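Local atomic coordinates of SusD superfamily protein (Bacteroides fragilis NCTC 9343, PDB entry 3NQP), a protein that probably binds glycans at the outer membrane surface for uptake, in the manner of the starch-binding protein SusD. Residues 41-46 with 82-88; 75-81 with 494-498; 124-129 with 169-174; 33-39 with 269-275. The contacts are given in a common frame with arbitrary orientation. Where two conformers were deposited one is given. Numbering follows the deposited sequence.

A helix-rich chain can be closed by contacts of very different span, and this protein illustrates the principle. From the N terminus, interaction 4 opens on helix 21-37 and closes far along the chain, at 269-275. Within that loop lie two shorter closures in series: interaction 1, from helix 39-48 to the loop before helix 89-102, and then interaction 3, which pairs helices 110-135 and 163-181. Interaction 2 opens at 75-81, inside the span of interaction 1, and closes near the C terminus at 494-498; it therefore crosses interactions 1 and 4 while enclosing interaction 3. Interactions 1 and 2 touch through Lys84 and Glu497, and interactions 3 and 4 through Tyr127 and Leu35.

Interaction 1 (41-46 with 82-88); sequences QHTITF and VSKFGDL
One well-aimed amide set among hydrocarbon holds residues 82-88, the end of the loop leading into helix 89-102, on helix 39-48. Residues 41-46 of that helix include a wide pi-type turn, Phe46 N donating to Gln41 O at 2.8 Å. Opposite them, 82 and 83 are extended, whereas 84 to 87 all have positive phi and psi, a left-handed turn with Gly86 N hydrogen-bonded to Ser83 O (2.9 Å) and Asp87 N to Lys84 O (2.8 Å). The CA atoms of Gln41 and Gly86 are 7.8 Å apart and those of Thr45 and Val82 8.3 Å, so the loop passes Thr45 first. Gln41, the most covered residue, points toward the loop with chi1 and chi2 both t, and its NE2 donates to Gly86 O at 2.9 Å in a nearly straight bond (173°). A CB on Gly86 would stand only 2.9 Å from Gln41 NE2. Val82 (chi1 m) also points inward: its CG1 lies 3.4 Å from Gln41 OE1, 3.6 Å from Thr45 CG2 and 4.2 Å from Phe46 CE1. The Phe46 ring (chi1 m) meets Leu88 at its edge, CE2 to CD1 4.5 Å, and also rests on Ile134 of helix 110-135. The contact thus satisfies a buried loop carbonyl with a neutral side chain, while apolar groups supply the remaining packing.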
# COMPACT_ATOMS: atom_id res chain seq x y z
N GLN A 41 -2.26 5.10 7.59
CA GLN A 41 -1.29 6.05 7.06
C GLN A 41 -0.39 5.41 6.00
O GLN A 41 -0.03 6.06 5.00
CB GLN A 41 -0.42 6.63 8.19
CG GLN A 41 0.61 7.55 7.73
CD GLN A 41 1.27 8.26 8.88
OE1 GLN A 41 0.91 9.41 9.19
NE2 GLN A 41 2.22 7.57 9.54
N HIS A 42 0.02 4.17 6.24
CA HIS A 42 0.93 3.47 5.34
C HIS A 42 0.27 3.25 3.96
O HIS A 42 0.87 3.53 2.90
CB HIS A 42 1.40 2.15 5.95
CG HIS A 42 2.06 1.25 4.96
ND1 HIS A 42 3.35 1.44 4.52
CD2 HIS A 42 1.58 0.18 4.28
CE1 HIS A 42 3.65 0.52 3.62
NE2 HIS A 42 2.58 -0.25 3.44
N THR A 43 -0.95 2.74 3.99
CA THR A 43 -1.63 2.30 2.80
C THR A 43 -2.35 3.47 2.14
O THR A 43 -2.15 3.75 0.93
CB THR A 43 -2.62 1.17 3.14
OG1 THR A 43 -1.87 -0.01 3.52
CG2 THR A 43 -3.57 0.88 1.99
N ILE A 44 -3.14 4.19 2.90
CA ILE A 44 -4.00 5.25 2.31
C ILE A 44 -3.22 6.58 2.23
O ILE A 44 -2.97 7.09 1.14
CB ILE A 44 -5.30 5.46 3.03
CG1 ILE A 44 -6.12 4.14 3.14
CG2 ILE A 44 -6.12 6.57 2.35
CD1 ILE A 44 -6.64 3.52 1.84
N THR A 45 -2.81 7.16 3.34
CA THR A 45 -2.18 8.49 3.30
C THR A 45 -0.94 8.53 2.41
O THR A 45 -0.85 9.38 1.52
CB THR A 45 -1.88 9.05 4.72
OG1 THR A 45 -3.04 8.79 5.51
CG2 THR A 45 -1.55 10.57 4.68
N PHE A 46 -0.04 7.58 2.62
CA PHE A 46 1.24 7.52 1.90
C PHE A 46 1.09 6.82 0.52
O PHE A 46 1.58 7.32 -0.48
CB PHE A 46 2.24 6.74 2.72
CG PHE A 46 2.73 7.41 3.98
CD1 PHE A 46 2.62 8.78 4.20
CD2 PHE A 46 3.42 6.66 4.91
CE1 PHE A 46 3.15 9.36 5.37
CE2 PHE A 46 3.97 7.25 6.08
CZ PHE A 46 3.80 8.60 6.31
N VAL A 82 0.88 15.10 6.75
CA VAL A 82 0.95 14.53 8.09
C VAL A 82 1.86 15.40 8.93
O VAL A 82 2.63 16.19 8.38
CB VAL A 82 1.48 13.07 8.08
CG1 VAL A 82 0.58 12.16 7.18
CG2 VAL A 82 2.97 12.98 7.68
N SER A 83 1.76 15.25 10.25
CA SER A 83 2.62 15.95 11.19
C SER A 83 3.59 14.98 11.79
O SER A 83 3.36 13.78 11.75
CB SER A 83 1.80 16.52 12.35
OG SER A 83 0.80 17.37 11.83
N LYS A 84 4.65 15.53 12.39
CA LYS A 84 5.57 14.81 13.23
C LYS A 84 6.18 13.60 12.56
O LYS A 84 6.26 12.53 13.20
CB LYS A 84 4.91 14.38 14.56
CG LYS A 84 4.29 15.52 15.36
CD LYS A 84 3.85 15.12 16.80
CE LYS A 84 2.48 14.40 16.82
NZ LYS A 84 1.32 15.07 16.09
N PHE A 85 6.64 13.76 11.31
CA PHE A 85 7.20 12.63 10.54
C PHE A 85 6.26 11.42 10.54
O PHE A 85 6.68 10.26 10.62
CB PHE A 85 8.57 12.21 11.09
CG PHE A 85 9.67 13.17 10.77
CD1 PHE A 85 10.22 13.21 9.51
CD2 PHE A 85 10.18 14.02 11.76
CE1 PHE A 85 11.25 14.06 9.22
CE2 PHE A 85 11.21 14.88 11.48
CZ PHE A 85 11.74 14.91 10.21
N GLY A 86 4.96 11.68 10.51
CA GLY A 86 3.97 10.63 10.50
C GLY A 86 3.84 9.89 11.83
O GLY A 86 3.34 8.78 11.87
N ASP A 87 4.37 10.48 12.90
CA ASP A 87 4.33 9.93 14.26
C ASP A 87 4.90 8.52 14.31
O ASP A 87 4.43 7.69 15.06
CB ASP A 87 2.89 9.97 14.79
CG ASP A 87 2.81 10.06 16.33
OD1 ASP A 87 3.81 10.39 16.99
OD2 ASP A 87 1.73 9.81 16.88
N LEU A 88 5.88 8.21 13.47
CA LEU A 88 6.46 6.89 13.48
C LEU A 88 7.64 6.68 14.45
O LEU A 88 8.01 5.51 14.72
CB LEU A 88 6.88 6.44 12.09
CG LEU A 88 5.73 6.39 11.06
CD1 LEU A 88 6.26 5.94 9.69
CD2 LEU A 88 4.63 5.48 11.52

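Interaction 2 (75-81 with 494-498); sequences FDETHTG and WPIEK
Two remote loops interlock here: that between helices 68-71 and 89-102, and the segment just before helix 498-503, near the C terminus. Residues 76-79 form a type I turn, with His79 N on Asp76 O (3.0 Å) and Asp76 N on His79 O (3.1 Å). Asp76 OD1 adds an Asx turn by accepting Thr78 N at 2.9 Å, and takes His79 ND1 at 2.7 Å. Residues 494-497, extended, run antiparallel to 77-80, the CA atoms of Glu77 and Glu497 4.9 Å apart and those of Thr80 and Pro495 5.5 Å. Glu77 O accepts Lys498 N at 3.1 Å, and Lys498 NZ salt-bridges Glu77 OE2 at 3.3 Å. Glu497 OE2 takes Lys84 N, Thr80 OG1 hydrogen-bonds Val82 O, Trp494 O pairs with Thr510 OG1 and Gln509 OE1 receives Ile496 N; Glu497 N is buried without a partner. Phe75 turns its edge to the face of Trp494 (both chi1 m), centroids 4.8 Å apart, planes at 55°; Phe75 CD1 meets Pro495 CD at 3.5 Å. A CB on Gly81 (phi 82°) would lie 2.6 Å from Trp494 CZ3. Glu497 is the N-cap of helix 498-503, and Trp494 packs on helices 68-71 and 110-135.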
# COMPACT_ATOMS: atom_id res chain seq x y z
N PHE A 75 1.61 21.13 -1.20
CA PHE A 75 2.57 20.82 -0.16
C PHE A 75 3.52 21.98 0.05
O PHE A 75 4.09 22.48 -0.91
CB PHE A 75 3.39 19.61 -0.54
CG PHE A 75 2.72 18.28 -0.23
CD1 PHE A 75 2.72 17.78 1.08
CD2 PHE A 75 2.10 17.55 -1.20
CE1 PHE A 75 2.14 16.59 1.38
CE2 PHE A 75 1.47 16.34 -0.89
CZ PHE A 75 1.50 15.86 0.39
N ASP A 76 3.65 22.39 1.31
CA ASP A 76 4.66 23.38 1.75
C ASP A 76 4.75 23.30 3.28
O ASP A 76 4.12 22.43 3.91
CB ASP A 76 4.29 24.78 1.22
CG ASP A 76 2.91 25.24 1.68
OD1 ASP A 76 2.53 24.98 2.84
OD2 ASP A 76 2.18 25.87 0.87
N GLU A 77 5.49 24.21 3.91
CA GLU A 77 5.69 24.13 5.35
C GLU A 77 4.44 24.35 6.23
O GLU A 77 4.50 24.11 7.43
CB GLU A 77 6.81 25.06 5.81
CG GLU A 77 6.43 26.51 5.76
CD GLU A 77 7.50 27.45 6.34
OE1 GLU A 77 8.60 27.00 6.78
OE2 GLU A 77 7.20 28.64 6.38
N THR A 78 3.32 24.80 5.65
CA THR A 78 2.06 24.86 6.39
C THR A 78 1.01 23.90 5.84
O THR A 78 -0.12 23.89 6.32
CB THR A 78 1.49 26.30 6.46
OG1 THR A 78 1.36 26.84 5.15
CG2 THR A 78 2.45 27.21 7.29
N HIS A 79 1.38 23.09 4.84
CA HIS A 79 0.52 22.05 4.28
C HIS A 79 1.37 20.77 4.09
O HIS A 79 1.93 20.53 3.02
CB HIS A 79 -0.12 22.48 2.94
CG HIS A 79 -0.83 23.81 2.98
ND1 HIS A 79 -0.15 25.01 3.00
CD2 HIS A 79 -2.15 24.12 2.98
CE1 HIS A 79 -1.03 26.00 3.03
NE2 HIS A 79 -2.24 25.49 3.04
N THR A 80 1.51 19.99 5.16
CA THR A 80 2.53 18.94 5.22
C THR A 80 1.95 17.51 5.14
O THR A 80 2.70 16.52 5.11
CB THR A 80 3.39 19.08 6.46
OG1 THR A 80 2.63 18.76 7.62
CG2 THR A 80 3.98 20.53 6.59
N GLY A 81 0.62 17.42 5.04
CA GLY A 81 -0.07 16.15 4.81
C GLY A 81 -0.26 15.37 6.10
O GLY A 81 -1.38 14.97 6.46
N TRP A 494 8.07 14.94 0.86
CA TRP A 494 7.13 15.70 1.67
C TRP A 494 7.83 16.68 2.62
O TRP A 494 8.96 16.41 3.12
CB TRP A 494 6.25 14.73 2.46
CG TRP A 494 5.39 13.78 1.67
CD1 TRP A 494 5.73 13.09 0.56
CD2 TRP A 494 4.06 13.38 2.02
NE1 TRP A 494 4.67 12.27 0.16
CE2 TRP A 494 3.65 12.43 1.06
CE3 TRP A 494 3.18 13.71 3.07
CZ2 TRP A 494 2.39 11.81 1.11
CZ3 TRP A 494 1.92 13.12 3.10
CH2 TRP A 494 1.54 12.17 2.14
N PRO A 495 7.22 17.85 2.83
CA PRO A 495 7.87 18.80 3.73
C PRO A 495 7.54 18.51 5.19
O PRO A 495 6.66 17.71 5.48
CB PRO A 495 7.25 20.12 3.32
CG PRO A 495 5.81 19.73 2.93
CD PRO A 495 5.89 18.32 2.41
N ILE A 496 8.27 19.13 6.10
CA ILE A 496 7.90 19.10 7.50
C ILE A 496 7.39 20.49 7.95
O ILE A 496 7.69 21.52 7.32
CB ILE A 496 9.04 18.54 8.34
CG1 ILE A 496 10.26 19.43 8.27
CG2 ILE A 496 9.43 17.07 7.88
CD1 ILE A 496 11.31 19.03 9.31
N GLU A 497 6.62 20.47 9.04
CA GLU A 497 5.89 21.64 9.56
C GLU A 497 6.84 22.73 10.06
O GLU A 497 7.80 22.44 10.77
CB GLU A 497 5.04 21.32 10.83
CG GLU A 497 4.15 20.18 10.87
CD GLU A 497 4.87 18.92 11.25
OE1 GLU A 497 5.52 18.40 10.35
OE2 GLU A 497 4.80 18.47 12.41
N LYS A 498 6.48 23.97 9.75
CA LYS A 498 7.14 25.17 10.26
C LYS A 498 7.25 25.12 11.77
O LYS A 498 8.27 25.48 12.31
CB LYS A 498 6.32 26.43 9.86
CG LYS A 498 7.00 27.78 10.16
CD LYS A 498 6.05 28.98 9.89
CE LYS A 498 6.76 30.36 10.03
NZ LYS A 498 7.68 30.70 8.86

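Interaction 3 (124-129 with 169-174); sequences RAFYYF and QIKSDL
At the apolar centre of this antiparallel helix pair, Ala125 faces the second helix, and its small size suits the close approach of their backbones. Such pairing is consistent with the TPR-like helical repeats of the SusD family. The axes of 124-129 and 169-174 come within 8.7 Å and cross at -157°; CA of Ala125 is 4.7 Å from CA of Ile170. Ala125 CB touches Leu174 CD2 at 3.5 Å and Ile170 O at 3.9 Å. Ile170 (chi1 m, chi2 t) reaches along the first helix, its CG1 3.6 Å from Tyr128 CB and its CD1 4.0 Å from Phe129 CB, while helix 200-216 covers the ring of Phe129. Farther out, Arg124 (chi1 t, chi2 t, chi3 p) meets Asp173 (chi1 m) in a two-pronged salt bridge: NE to OD2 2.8 Å and NH2 to OD1 2.9 Å. Arg124 NH1 also binds Asn96 OD1. At the outer edge, Gln169 NE2 donates to Asp173 OD2 at 3.2 Å, and a water gives a further hydrogen bond to the same OD2 at 2.8 Å.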
# COMPACT_ATOMS: atom_id res chain seq x y z
N ARG A 124 11.67 -2.58 11.64
CA ARG A 124 12.39 -1.32 11.71
C ARG A 124 12.77 -0.87 10.28
O ARG A 124 12.65 0.32 9.96
CB ARG A 124 13.63 -1.37 12.57
CG ARG A 124 14.20 0.01 12.85
CD ARG A 124 15.19 -0.06 14.02
NE ARG A 124 16.40 -0.79 13.65
CZ ARG A 124 17.44 -0.99 14.46
NH1 ARG A 124 17.41 -0.53 15.71
NH2 ARG A 124 18.52 -1.61 14.03
N ALA A 125 13.14 -1.82 9.42
CA ALA A 125 13.31 -1.55 8.00
C ALA A 125 12.00 -1.01 7.37
O ALA A 125 12.02 -0.11 6.55
CB ALA A 125 13.73 -2.84 7.25
N PHE A 126 10.89 -1.66 7.70
CA PHE A 126 9.61 -1.30 7.14
C PHE A 126 9.29 0.17 7.41
O PHE A 126 8.92 0.90 6.50
CB PHE A 126 8.53 -2.20 7.72
CG PHE A 126 7.15 -1.82 7.29
CD1 PHE A 126 6.64 -2.31 6.11
CD2 PHE A 126 6.38 -1.00 8.08
CE1 PHE A 126 5.37 -1.98 5.72
CE2 PHE A 126 5.10 -0.65 7.69
CZ PHE A 126 4.60 -1.15 6.50
N TYR A 127 9.39 0.57 8.66
CA TYR A 127 9.07 1.93 9.02
C TYR A 127 10.06 2.89 8.37
O TYR A 127 9.66 3.89 7.81
CB TYR A 127 9.10 2.11 10.53
CG TYR A 127 7.88 1.59 11.28
CD1 TYR A 127 6.58 2.06 10.99
CD2 TYR A 127 8.01 0.68 12.30
CE1 TYR A 127 5.45 1.60 11.72
CE2 TYR A 127 6.89 0.23 13.04
CZ TYR A 127 5.64 0.69 12.76
OH TYR A 127 4.57 0.22 13.52
N TYR A 128 11.34 2.59 8.43
CA TYR A 128 12.31 3.51 7.85
C TYR A 128 12.19 3.65 6.33
O TYR A 128 12.57 4.67 5.78
CB TYR A 128 13.75 3.18 8.28
CG TYR A 128 14.12 3.88 9.58
CD1 TYR A 128 14.26 5.27 9.65
CD2 TYR A 128 14.30 3.17 10.72
CE1 TYR A 128 14.58 5.92 10.86
CE2 TYR A 128 14.66 3.80 11.93
CZ TYR A 128 14.80 5.17 11.99
OH TYR A 128 15.16 5.77 13.20
N PHE A 129 11.66 2.63 5.66
CA PHE A 129 11.49 2.66 4.20
C PHE A 129 10.31 3.57 3.82
O PHE A 129 10.40 4.29 2.81
CB PHE A 129 11.33 1.23 3.64
CG PHE A 129 11.19 1.15 2.13
CD1 PHE A 129 12.06 1.80 1.28
CD2 PHE A 129 10.18 0.37 1.56
CE1 PHE A 129 11.94 1.69 -0.09
CE2 PHE A 129 10.04 0.25 0.20
CZ PHE A 129 10.94 0.92 -0.64
N GLN A 169 20.97 1.87 6.58
CA GLN A 169 20.42 1.30 7.77
C GLN A 169 19.29 0.35 7.45
O GLN A 169 19.18 -0.72 8.06
CB GLN A 169 19.86 2.38 8.69
CG GLN A 169 19.32 1.80 10.02
CD GLN A 169 20.39 1.11 10.84
OE1 GLN A 169 21.53 1.55 10.89
NE2 GLN A 169 20.01 0.01 11.50
N ILE A 170 18.43 0.79 6.53
CA ILE A 170 17.33 -0.06 6.09
C ILE A 170 17.90 -1.40 5.61
O ILE A 170 17.43 -2.47 5.99
CB ILE A 170 16.52 0.61 4.98
CG1 ILE A 170 15.66 1.75 5.53
CG2 ILE A 170 15.64 -0.39 4.33
CD1 ILE A 170 15.02 2.62 4.39
N LYS A 171 18.89 -1.36 4.75
CA LYS A 171 19.43 -2.59 4.18
C LYS A 171 20.18 -3.43 5.24
O LYS A 171 20.09 -4.66 5.25
CB LYS A 171 20.30 -2.26 2.96
CG LYS A 171 19.45 -1.84 1.72
CD LYS A 171 20.26 -1.39 0.51
CE LYS A 171 19.43 -1.08 -0.74
NZ LYS A 171 20.27 -0.52 -1.86
N SER A 172 20.90 -2.78 6.15
CA SER A 172 21.52 -3.52 7.26
C SER A 172 20.46 -4.26 8.06
O SER A 172 20.61 -5.46 8.37
CB SER A 172 22.27 -2.55 8.15
OG SER A 172 22.79 -3.24 9.25
N ASP A 173 19.35 -3.58 8.34
CA ASP A 173 18.23 -4.19 9.08
C ASP A 173 17.55 -5.32 8.35
O ASP A 173 17.16 -6.30 8.97
CB ASP A 173 17.19 -3.14 9.55
CG ASP A 173 17.70 -2.30 10.72
OD1 ASP A 173 18.68 -2.73 11.38
OD2 ASP A 173 17.12 -1.22 10.99
N LEU A 174 17.43 -5.20 7.04
CA LEU A 174 16.81 -6.29 6.29
C LEU A 174 17.72 -7.53 6.34
O LEU A 174 17.24 -8.66 6.52
CB LEU A 174 16.57 -5.89 4.85
CG LEU A 174 15.44 -4.85 4.66
CD1 LEU A 174 15.48 -4.23 3.23
CD2 LEU A 174 14.07 -5.47 4.95
O HOH W 1 15.92 0.46 9.05

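Interaction 4 (33-39 with 269-275); sequences KHLRDAA and IRFLEGE. With EDO (1,2-ethanediol), chain G.
Apolar and charged contacts can be laid out in sequence, as 269-275 demonstrates against 33-39. Ile269 comes first, its CA 5.6 Å from that of Arg36 and its CB toward the helix. With chi1 and chi2 both m, it presents CD1 to Leu35 CG (3.7 Å), CG1 to Ala39 CB (3.9 Å) and CG2 to Arg36 CG (3.4 Å). Arg270 follows: its O lies 3.5 Å from Arg36 CD, while its side chain leads away to a salt bridge with Asp376. Phe271 then sets CE1 3.5 Å from Arg36 CG. Ile269 ends the two-stranded antiparallel sheet of 265-269 and 377-381, and its side chain packs where helix 21-37 gives way to helix 39-48. The chain next swings away through Gly274 (phi 80°), with Glu275 N hydrogen-bonded to Leu272 O at 2.9 Å. Glu275, chi1 and chi2 t, returns to a salt-bridge network: OE1 to Arg36 NH1 and OE2 to Lys33 NZ, both long at 3.9 Å, with Arg36 NH2 on Asp37 OD1 at 3.0 Å. One water joins Arg36 NH1 (2.9 Å), Arg270 O (2.8 Å) and Glu275 OE1 (2.9 Å), and Lys33 NZ donates to O1 of an ethanediol, probably from the crystallisation liquor, at 2.7 Å.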
# COMPACT_ATOMS: atom_id res chain seq x y z
N LYS A 33 0.25 -4.29 17.24
CA LYS A 33 -0.97 -3.50 17.32
C LYS A 33 -0.64 -2.03 16.99
O LYS A 33 -1.46 -1.32 16.44
CB LYS A 33 -1.63 -3.64 18.69
CG LYS A 33 -2.11 -5.10 18.99
CD LYS A 33 -3.09 -5.18 20.15
CE LYS A 33 -3.57 -6.64 20.44
NZ LYS A 33 -3.35 -7.63 19.29
N HIS A 34 0.56 -1.58 17.33
CA HIS A 34 0.97 -0.23 16.98
C HIS A 34 1.21 -0.15 15.48
O HIS A 34 1.03 0.91 14.87
CB HIS A 34 2.25 0.17 17.73
CG HIS A 34 2.02 0.62 19.14
ND1 HIS A 34 2.85 0.25 20.19
CD2 HIS A 34 1.06 1.41 19.68
CE1 HIS A 34 2.40 0.79 21.31
NE2 HIS A 34 1.32 1.50 21.03
N LEU A 35 1.64 -1.26 14.89
CA LEU A 35 1.81 -1.32 13.45
C LEU A 35 0.40 -1.26 12.83
O LEU A 35 0.21 -0.54 11.85
CB LEU A 35 2.52 -2.60 13.01
CG LEU A 35 2.74 -2.85 11.54
CD1 LEU A 35 3.76 -1.81 11.00
CD2 LEU A 35 3.19 -4.29 11.30
N ARG A 36 -0.56 -2.01 13.39
CA ARG A 36 -1.94 -1.95 12.91
C ARG A 36 -2.43 -0.49 12.91
O ARG A 36 -3.07 -0.03 11.94
CB ARG A 36 -2.85 -2.79 13.81
CG ARG A 36 -4.33 -2.70 13.50
CD ARG A 36 -5.19 -3.14 14.67
NE ARG A 36 -5.01 -2.24 15.80
CZ ARG A 36 -5.12 -2.58 17.07
NH1 ARG A 36 -5.45 -3.82 17.44
NH2 ARG A 36 -4.90 -1.66 17.98
N ASP A 37 -2.15 0.21 14.00
CA ASP A 37 -2.59 1.59 14.14
C ASP A 37 -1.96 2.54 13.10
O ASP A 37 -2.51 3.59 12.83
CB ASP A 37 -2.24 2.13 15.55
CG ASP A 37 -3.06 1.47 16.67
OD1 ASP A 37 -4.02 0.74 16.39
OD2 ASP A 37 -2.69 1.67 17.83
N ALA A 38 -0.82 2.17 12.52
CA ALA A 38 -0.22 2.97 11.42
C ALA A 38 -0.59 2.50 10.02
O ALA A 38 -0.13 3.07 9.02
CB ALA A 38 1.29 2.97 11.56
N ALA A 39 -1.47 1.50 9.92
CA ALA A 39 -1.79 0.91 8.62
C ALA A 39 -2.54 1.87 7.68
O ALA A 39 -2.29 1.89 6.47
CB ALA A 39 -2.60 -0.37 8.79
N ILE A 269 -2.35 -6.85 8.14
CA ILE A 269 -2.71 -6.26 9.41
C ILE A 269 -4.10 -6.78 9.83
O ILE A 269 -5.06 -6.63 9.10
CB ILE A 269 -2.78 -4.72 9.30
CG1 ILE A 269 -1.39 -4.12 8.97
CG2 ILE A 269 -3.40 -4.09 10.55
CD1 ILE A 269 -0.30 -4.38 10.01
N ARG A 270 -4.17 -7.38 11.00
CA ARG A 270 -5.41 -7.94 11.57
C ARG A 270 -6.29 -6.89 12.24
O ARG A 270 -5.87 -6.23 13.20
CB ARG A 270 -5.05 -9.06 12.57
CG ARG A 270 -6.24 -9.77 13.30
CD ARG A 270 -7.30 -10.33 12.30
NE ARG A 270 -6.76 -11.17 11.22
CZ ARG A 270 -6.44 -12.44 11.33
NH1 ARG A 270 -6.55 -13.09 12.50
NH2 ARG A 270 -5.94 -13.07 10.28
N PHE A 271 -7.51 -6.73 11.70
CA PHE A 271 -8.55 -5.97 12.36
C PHE A 271 -9.53 -7.03 12.87
O PHE A 271 -9.71 -8.06 12.22
CB PHE A 271 -9.19 -4.94 11.38
CG PHE A 271 -8.30 -3.72 11.16
CD1 PHE A 271 -8.18 -2.73 12.15
CD2 PHE A 271 -7.53 -3.59 10.03
CE1 PHE A 271 -7.33 -1.64 11.99
CE2 PHE A 271 -6.68 -2.54 9.86
CZ PHE A 271 -6.57 -1.54 10.84
N LEU A 272 -10.08 -6.82 14.06
CA LEU A 272 -10.86 -7.86 14.76
C LEU A 272 -12.03 -7.19 15.47
O LEU A 272 -11.83 -6.24 16.22
CB LEU A 272 -9.97 -8.58 15.79
CG LEU A 272 -10.52 -9.72 16.66
CD1 LEU A 272 -11.00 -10.91 15.79
CD2 LEU A 272 -9.47 -10.16 17.70
N GLU A 273 -13.25 -7.62 15.15
CA GLU A 273 -14.44 -7.13 15.85
C GLU A 273 -14.22 -7.16 17.36
O GLU A 273 -13.65 -8.09 17.90
CB GLU A 273 -15.67 -7.95 15.48
CG GLU A 273 -16.96 -7.46 16.12
CD GLU A 273 -18.17 -8.24 15.64
OE1 GLU A 273 -18.04 -9.16 14.81
OE2 GLU A 273 -19.27 -7.90 16.05
N GLY A 274 -14.62 -6.08 18.01
CA GLY A 274 -14.43 -5.96 19.44
C GLY A 274 -13.06 -5.55 19.91
O GLY A 274 -12.86 -5.41 21.10
N GLU A 275 -12.12 -5.35 18.99
CA GLU A 275 -10.76 -4.92 19.36
C GLU A 275 -10.35 -3.65 18.58
O GLU A 275 -10.10 -2.61 19.18
CB GLU A 275 -9.78 -6.06 19.12
CG GLU A 275 -8.30 -5.78 19.50
CD GLU A 275 -7.41 -7.02 19.30
OE1 GLU A 275 -7.04 -7.34 18.13
OE2 GLU A 275 -7.07 -7.69 20.30
C1 EDO G . -3.24 -9.46 16.13
O1 EDO G . -3.92 -8.33 16.71
C2 EDO G . -1.79 -9.10 15.83
O2 EDO G . -1.14 -8.84 17.08
O HOH W 2 -6.85 -5.72 15.78